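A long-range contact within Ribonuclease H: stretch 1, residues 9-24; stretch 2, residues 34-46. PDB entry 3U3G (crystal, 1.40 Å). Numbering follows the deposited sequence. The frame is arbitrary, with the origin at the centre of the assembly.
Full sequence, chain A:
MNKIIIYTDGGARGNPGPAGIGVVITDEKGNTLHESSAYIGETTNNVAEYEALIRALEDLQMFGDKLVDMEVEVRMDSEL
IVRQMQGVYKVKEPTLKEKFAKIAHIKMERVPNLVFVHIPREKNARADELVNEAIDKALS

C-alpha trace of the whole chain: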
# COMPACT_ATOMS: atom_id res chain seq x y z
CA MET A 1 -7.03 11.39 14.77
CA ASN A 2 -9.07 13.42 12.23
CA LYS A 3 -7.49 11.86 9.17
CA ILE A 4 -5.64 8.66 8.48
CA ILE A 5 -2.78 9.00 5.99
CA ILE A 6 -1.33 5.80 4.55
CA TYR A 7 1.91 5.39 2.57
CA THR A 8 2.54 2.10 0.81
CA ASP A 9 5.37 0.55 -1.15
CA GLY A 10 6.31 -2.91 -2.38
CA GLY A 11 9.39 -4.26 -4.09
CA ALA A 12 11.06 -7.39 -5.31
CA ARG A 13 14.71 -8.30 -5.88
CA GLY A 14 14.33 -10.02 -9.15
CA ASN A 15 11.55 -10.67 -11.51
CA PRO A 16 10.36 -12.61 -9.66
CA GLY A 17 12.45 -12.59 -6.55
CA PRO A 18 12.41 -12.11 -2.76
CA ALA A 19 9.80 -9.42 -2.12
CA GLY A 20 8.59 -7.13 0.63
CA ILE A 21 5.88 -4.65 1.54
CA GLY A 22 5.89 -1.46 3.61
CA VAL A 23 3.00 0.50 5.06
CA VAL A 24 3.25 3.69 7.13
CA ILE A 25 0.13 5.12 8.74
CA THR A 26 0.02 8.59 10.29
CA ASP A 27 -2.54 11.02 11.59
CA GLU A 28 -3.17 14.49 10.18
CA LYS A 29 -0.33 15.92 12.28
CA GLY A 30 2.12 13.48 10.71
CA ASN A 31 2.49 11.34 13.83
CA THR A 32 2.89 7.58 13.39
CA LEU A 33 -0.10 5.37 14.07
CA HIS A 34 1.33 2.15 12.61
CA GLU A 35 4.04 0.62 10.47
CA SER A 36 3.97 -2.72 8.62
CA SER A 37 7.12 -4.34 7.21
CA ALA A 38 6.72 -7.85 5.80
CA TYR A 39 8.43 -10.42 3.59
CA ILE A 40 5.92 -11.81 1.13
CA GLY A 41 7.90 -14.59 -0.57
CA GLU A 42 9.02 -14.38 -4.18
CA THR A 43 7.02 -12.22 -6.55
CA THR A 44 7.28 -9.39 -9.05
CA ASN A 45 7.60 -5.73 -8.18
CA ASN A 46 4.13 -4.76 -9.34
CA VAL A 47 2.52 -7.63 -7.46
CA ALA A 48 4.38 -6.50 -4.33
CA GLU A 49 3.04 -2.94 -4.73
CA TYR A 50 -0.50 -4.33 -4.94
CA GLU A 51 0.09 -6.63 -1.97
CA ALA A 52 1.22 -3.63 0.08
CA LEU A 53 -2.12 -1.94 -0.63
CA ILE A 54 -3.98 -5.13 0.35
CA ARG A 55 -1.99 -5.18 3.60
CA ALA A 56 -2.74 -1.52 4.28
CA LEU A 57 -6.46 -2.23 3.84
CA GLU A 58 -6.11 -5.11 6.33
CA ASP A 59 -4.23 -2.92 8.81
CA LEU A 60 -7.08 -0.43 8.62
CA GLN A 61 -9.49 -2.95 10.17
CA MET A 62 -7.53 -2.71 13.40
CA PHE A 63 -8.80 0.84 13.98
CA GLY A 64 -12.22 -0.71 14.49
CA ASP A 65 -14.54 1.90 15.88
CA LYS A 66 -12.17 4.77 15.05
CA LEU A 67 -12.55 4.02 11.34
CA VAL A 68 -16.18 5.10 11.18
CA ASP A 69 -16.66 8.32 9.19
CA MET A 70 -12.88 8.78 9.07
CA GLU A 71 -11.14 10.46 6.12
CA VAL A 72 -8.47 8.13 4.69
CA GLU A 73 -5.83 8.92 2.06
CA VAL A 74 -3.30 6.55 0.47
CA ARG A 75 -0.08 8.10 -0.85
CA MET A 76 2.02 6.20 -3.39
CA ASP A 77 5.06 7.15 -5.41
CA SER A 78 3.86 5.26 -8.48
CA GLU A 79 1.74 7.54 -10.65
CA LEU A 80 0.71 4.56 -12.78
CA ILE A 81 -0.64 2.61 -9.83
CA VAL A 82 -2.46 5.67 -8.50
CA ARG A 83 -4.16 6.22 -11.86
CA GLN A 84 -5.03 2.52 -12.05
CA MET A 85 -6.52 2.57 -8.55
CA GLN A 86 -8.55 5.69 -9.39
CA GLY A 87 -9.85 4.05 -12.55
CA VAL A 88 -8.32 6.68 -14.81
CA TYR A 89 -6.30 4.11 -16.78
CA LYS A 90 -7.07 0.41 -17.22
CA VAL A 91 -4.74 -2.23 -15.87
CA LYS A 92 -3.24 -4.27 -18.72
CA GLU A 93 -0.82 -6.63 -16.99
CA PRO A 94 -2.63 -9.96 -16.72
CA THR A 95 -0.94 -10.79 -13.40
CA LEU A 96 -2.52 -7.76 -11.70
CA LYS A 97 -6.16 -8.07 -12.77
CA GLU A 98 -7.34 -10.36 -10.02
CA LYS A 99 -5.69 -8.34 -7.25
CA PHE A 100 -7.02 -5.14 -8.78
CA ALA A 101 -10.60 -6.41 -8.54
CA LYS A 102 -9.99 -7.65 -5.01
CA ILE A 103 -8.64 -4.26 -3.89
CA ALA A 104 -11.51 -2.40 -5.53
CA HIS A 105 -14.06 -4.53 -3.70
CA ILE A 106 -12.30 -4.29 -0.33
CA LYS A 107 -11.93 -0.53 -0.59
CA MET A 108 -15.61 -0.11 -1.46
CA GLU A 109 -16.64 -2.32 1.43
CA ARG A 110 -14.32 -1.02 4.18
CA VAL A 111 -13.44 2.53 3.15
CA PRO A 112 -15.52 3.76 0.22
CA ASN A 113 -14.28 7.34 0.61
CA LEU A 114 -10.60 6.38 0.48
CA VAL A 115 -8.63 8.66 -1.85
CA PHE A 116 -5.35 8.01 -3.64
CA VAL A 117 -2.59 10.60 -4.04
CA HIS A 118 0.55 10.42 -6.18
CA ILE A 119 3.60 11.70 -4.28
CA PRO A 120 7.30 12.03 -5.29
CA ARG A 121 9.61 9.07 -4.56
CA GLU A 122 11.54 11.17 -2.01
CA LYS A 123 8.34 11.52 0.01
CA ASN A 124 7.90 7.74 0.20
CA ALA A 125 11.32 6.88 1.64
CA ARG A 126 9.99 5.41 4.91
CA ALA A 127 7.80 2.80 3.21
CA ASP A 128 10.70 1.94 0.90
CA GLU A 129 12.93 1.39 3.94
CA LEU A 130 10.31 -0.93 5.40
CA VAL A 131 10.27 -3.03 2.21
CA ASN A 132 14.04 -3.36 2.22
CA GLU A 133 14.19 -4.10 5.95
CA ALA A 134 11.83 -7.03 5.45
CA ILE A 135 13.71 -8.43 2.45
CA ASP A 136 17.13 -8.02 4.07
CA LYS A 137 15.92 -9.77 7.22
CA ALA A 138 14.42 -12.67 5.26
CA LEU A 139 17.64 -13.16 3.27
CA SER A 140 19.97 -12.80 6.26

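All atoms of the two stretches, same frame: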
# COMPACT_ATOMS: atom_id res chain seq x y z
N ASP A 9 4.40 0.91 -0.12
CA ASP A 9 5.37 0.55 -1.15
C ASP A 9 5.54 -0.97 -1.14
O ASP A 9 5.32 -1.64 -0.12
CB ASP A 9 6.71 1.25 -0.89
CG ASP A 9 7.61 1.31 -2.13
OD1 ASP A 9 7.14 1.06 -3.26
OD2 ASP A 9 8.81 1.63 -1.96
N GLY A 10 5.93 -1.51 -2.28
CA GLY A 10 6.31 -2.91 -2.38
C GLY A 10 7.44 -3.03 -3.37
O GLY A 10 7.57 -2.22 -4.28
N GLY A 11 8.27 -4.04 -3.18
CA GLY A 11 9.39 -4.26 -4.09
C GLY A 11 9.79 -5.71 -4.13
O GLY A 11 9.61 -6.45 -3.16
N ALA A 12 10.43 -6.10 -5.20
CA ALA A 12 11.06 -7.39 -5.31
C ALA A 12 12.51 -7.28 -5.85
O ALA A 12 12.80 -6.47 -6.65
CB ALA A 12 10.24 -8.29 -6.21
N ARG A 13 13.32 -8.22 -5.45
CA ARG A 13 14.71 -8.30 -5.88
C ARG A 13 14.80 -9.36 -6.95
O ARG A 13 15.12 -10.47 -6.68
CB ARG A 13 15.60 -8.60 -4.69
CG ARG A 13 15.50 -7.55 -3.70
CD ARG A 13 16.67 -7.41 -2.81
NE ARG A 13 16.48 -6.32 -1.87
CZ ARG A 13 17.00 -6.28 -0.66
NH1 ARG A 13 17.75 -7.26 -0.26
NH2 ARG A 13 16.71 -5.28 0.12
N GLY A 14 14.45 -9.00 -8.15
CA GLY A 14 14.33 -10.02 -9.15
C GLY A 14 12.98 -9.91 -9.78
O GLY A 14 12.20 -9.07 -9.41
N ASN A 15 12.79 -10.69 -10.82
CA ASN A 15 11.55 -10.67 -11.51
C ASN A 15 11.02 -12.04 -11.96
O ASN A 15 10.91 -12.26 -13.12
CB ASN A 15 11.83 -9.73 -12.69
CG ASN A 15 10.65 -9.42 -13.51
OD1 ASN A 15 10.78 -9.18 -14.68
ND2 ASN A 15 9.52 -9.30 -12.90
N PRO A 16 10.65 -12.93 -11.07
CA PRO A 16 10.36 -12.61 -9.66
C PRO A 16 11.51 -12.89 -8.75
O PRO A 16 12.47 -13.52 -9.11
CB PRO A 16 9.25 -13.61 -9.31
CG PRO A 16 9.59 -14.84 -10.15
CD PRO A 16 10.08 -14.23 -11.43
N GLY A 17 11.41 -12.39 -7.55
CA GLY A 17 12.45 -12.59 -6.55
C GLY A 17 11.93 -12.25 -5.17
O GLY A 17 10.77 -11.83 -5.03
N PRO A 18 12.76 -12.45 -4.14
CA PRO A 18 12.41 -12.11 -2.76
C PRO A 18 11.79 -10.72 -2.65
O PRO A 18 12.35 -9.74 -3.14
CB PRO A 18 13.76 -12.17 -2.03
CG PRO A 18 14.57 -13.16 -2.85
CD PRO A 18 14.18 -12.83 -4.26
N ALA A 19 10.60 -10.64 -2.06
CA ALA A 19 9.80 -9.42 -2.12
C ALA A 19 9.30 -8.99 -0.75
O ALA A 19 9.17 -9.81 0.17
CB ALA A 19 8.64 -9.58 -3.09
N GLY A 20 8.98 -7.71 -0.63
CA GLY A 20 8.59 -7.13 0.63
C GLY A 20 7.54 -6.07 0.44
O GLY A 20 7.40 -5.50 -0.64
N ILE A 21 6.85 -5.75 1.53
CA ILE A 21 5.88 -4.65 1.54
C ILE A 21 6.15 -3.73 2.71
O ILE A 21 6.71 -4.16 3.73
CB ILE A 21 4.42 -5.17 1.57
CG1 ILE A 21 4.17 -6.00 2.84
CG2 ILE A 21 4.12 -5.95 0.28
CD1 ILE A 21 2.76 -6.46 2.97
N GLY A 22 5.75 -2.47 2.56
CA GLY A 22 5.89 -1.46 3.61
C GLY A 22 4.66 -0.58 3.64
O GLY A 22 4.13 -0.20 2.60
N VAL A 23 4.14 -0.37 4.84
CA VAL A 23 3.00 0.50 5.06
C VAL A 23 3.34 1.42 6.23
O VAL A 23 3.78 0.96 7.29
CB VAL A 23 1.73 -0.30 5.43
CG1 VAL A 23 0.55 0.63 5.65
CG2 VAL A 23 1.42 -1.39 4.36
N VAL A 24 3.14 2.73 6.04
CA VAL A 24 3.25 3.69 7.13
C VAL A 24 1.90 4.37 7.26
O VAL A 24 1.29 4.79 6.26
CB VAL A 24 4.31 4.79 6.81
CG1 VAL A 24 4.37 5.80 7.94
CG2 VAL A 24 5.67 4.16 6.54
N HIS A 34 1.02 3.57 12.87
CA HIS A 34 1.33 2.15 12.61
C HIS A 34 2.40 2.08 11.53
O HIS A 34 2.49 2.97 10.67
CB HIS A 34 0.07 1.40 12.14
CG HIS A 34 0.29 -0.06 11.97
ND1 HIS A 34 0.41 -0.93 13.03
CD2 HIS A 34 0.40 -0.82 10.85
CE1 HIS A 34 0.68 -2.14 12.57
NE2 HIS A 34 0.68 -2.10 11.25
N GLU A 35 3.22 1.03 11.59
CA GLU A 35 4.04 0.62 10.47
C GLU A 35 3.89 -0.88 10.24
O GLU A 35 3.92 -1.66 11.19
CB GLU A 35 5.52 0.95 10.74
CG GLU A 35 5.80 2.44 10.90
CD GLU A 35 7.28 2.75 11.04
OE1 GLU A 35 8.06 1.85 11.42
OE2 GLU A 35 7.66 3.91 10.79
N SER A 36 3.87 -1.30 8.97
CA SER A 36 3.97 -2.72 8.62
C SER A 36 5.21 -2.91 7.75
O SER A 36 5.43 -2.15 6.79
CB SER A 36 2.73 -3.13 7.83
OG SER A 36 1.56 -3.08 8.66
N SER A 37 5.97 -3.96 8.01
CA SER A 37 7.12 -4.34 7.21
C SER A 37 7.12 -5.86 7.11
O SER A 37 7.17 -6.53 8.14
CB SER A 37 8.40 -3.88 7.92
OG SER A 37 9.55 -4.41 7.29
N ALA A 38 6.92 -6.41 5.92
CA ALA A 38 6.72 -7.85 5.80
C ALA A 38 7.40 -8.43 4.57
O ALA A 38 7.33 -7.85 3.49
CB ALA A 38 5.24 -8.20 5.81
N TYR A 39 7.99 -9.61 4.73
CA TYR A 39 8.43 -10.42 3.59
C TYR A 39 7.25 -11.20 3.05
O TYR A 39 6.45 -11.76 3.82
CB TYR A 39 9.51 -11.39 4.08
CG TYR A 39 10.01 -12.33 3.03
CD1 TYR A 39 10.74 -11.86 1.95
CD2 TYR A 39 9.81 -13.71 3.14
CE1 TYR A 39 11.19 -12.72 0.96
CE2 TYR A 39 10.26 -14.58 2.16
CZ TYR A 39 10.96 -14.08 1.08
OH TYR A 39 11.37 -14.94 0.08
N ILE A 40 7.10 -11.22 1.73
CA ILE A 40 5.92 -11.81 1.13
C ILE A 40 6.26 -12.96 0.19
O ILE A 40 5.40 -13.41 -0.56
CB ILE A 40 5.05 -10.78 0.41
CG1 ILE A 40 5.79 -10.16 -0.77
CG2 ILE A 40 4.61 -9.69 1.37
CD1 ILE A 40 4.86 -9.43 -1.73
N GLY A 41 7.44 -13.54 0.35
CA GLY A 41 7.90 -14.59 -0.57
C GLY A 41 8.35 -13.99 -1.89
O GLY A 41 8.70 -12.81 -1.96
N GLU A 42 8.47 -14.83 -2.91
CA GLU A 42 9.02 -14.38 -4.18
C GLU A 42 7.92 -13.97 -5.14
O GLU A 42 6.96 -14.72 -5.35
CB GLU A 42 9.89 -15.47 -4.81
CG GLU A 42 11.04 -15.90 -3.92
CD GLU A 42 12.20 -16.48 -4.69
OE1 GLU A 42 12.22 -16.35 -5.93
OE2 GLU A 42 13.14 -16.99 -4.04
N THR A 43 7.99 -12.73 -5.59
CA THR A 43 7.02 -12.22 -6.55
C THR A 43 7.64 -11.15 -7.44
O THR A 43 8.84 -10.91 -7.40
CB THR A 43 5.78 -11.64 -5.85
OG1 THR A 43 4.72 -11.51 -6.82
CG2 THR A 43 6.10 -10.28 -5.25
N THR A 44 6.82 -10.54 -8.29
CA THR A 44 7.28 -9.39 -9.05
C THR A 44 7.04 -8.09 -8.30
O THR A 44 6.32 -8.05 -7.29
CB THR A 44 6.59 -9.30 -10.40
OG1 THR A 44 5.18 -9.09 -10.19
CG2 THR A 44 6.80 -10.57 -11.19
N ASN A 45 7.69 -7.03 -8.78
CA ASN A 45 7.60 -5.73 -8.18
C ASN A 45 6.15 -5.26 -8.12
O ASN A 45 5.70 -4.71 -7.12
CB ASN A 45 8.45 -4.72 -8.96
CG ASN A 45 9.08 -3.70 -8.06
OD1 ASN A 45 8.47 -2.66 -7.79
ND2 ASN A 45 10.14 -4.11 -7.36
N ASN A 46 5.47 -5.32 -9.26
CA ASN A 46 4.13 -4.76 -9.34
C ASN A 46 3.14 -5.52 -8.46
O ASN A 46 2.26 -4.92 -7.86
CB ASN A 46 3.64 -4.72 -10.79
CG ASN A 46 4.18 -3.53 -11.56
OD1 ASN A 46 4.59 -2.52 -10.97
ND2 ASN A 46 4.12 -3.61 -12.88
O HOH W 1 9.84 -7.98 -10.63

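The apolar centre of this contact lies on one face of an antiparallel ribbon formed by strand 17-24 and the strand of stretch 2. Ile21, chi1 in the p well, lays CG1 3.8 Å from CB of Ala38 and CG2 3.9 Å from CG2 of Ile40; the small alanine leaves the branched isoleucine room to lie against its neighbour strand. Ala19 continues the patch, its CB 3.7 Å from Ile40 CG1 and 3.4 Å from Thr43 CG2, while Val23 packs against Ser36, with Val23 CB 3.8 Å from Ser36 CB. On the other face, Gly20 and Gly22 have no side chains, and their bare CA atoms approach carbonyls closely: Gly20 CA lies 3.2 Å from Ala38 O. There Pro18 CA meets the edge of the Tyr39 ring, 4.0 Å from CE1.

Backbone hydrogen bonds run beneath these side chains. Ile21 N donates to Ala38 O (2.9 Å) and Ala38 N returns to Ile21 O (3.1 Å); Val23 and Ser36 pair likewise. Farther along, Gly17 N reaches Thr43 O at 3.0 Å. A side chain on Gly17 would clash with Arg13 O, so glycine suits this position at the start of the strand.

At the polar edge, one water accepts from Asn45 N (3.0 Å) and donates to Gly14 O (2.9 Å), linking the loop to the helix start.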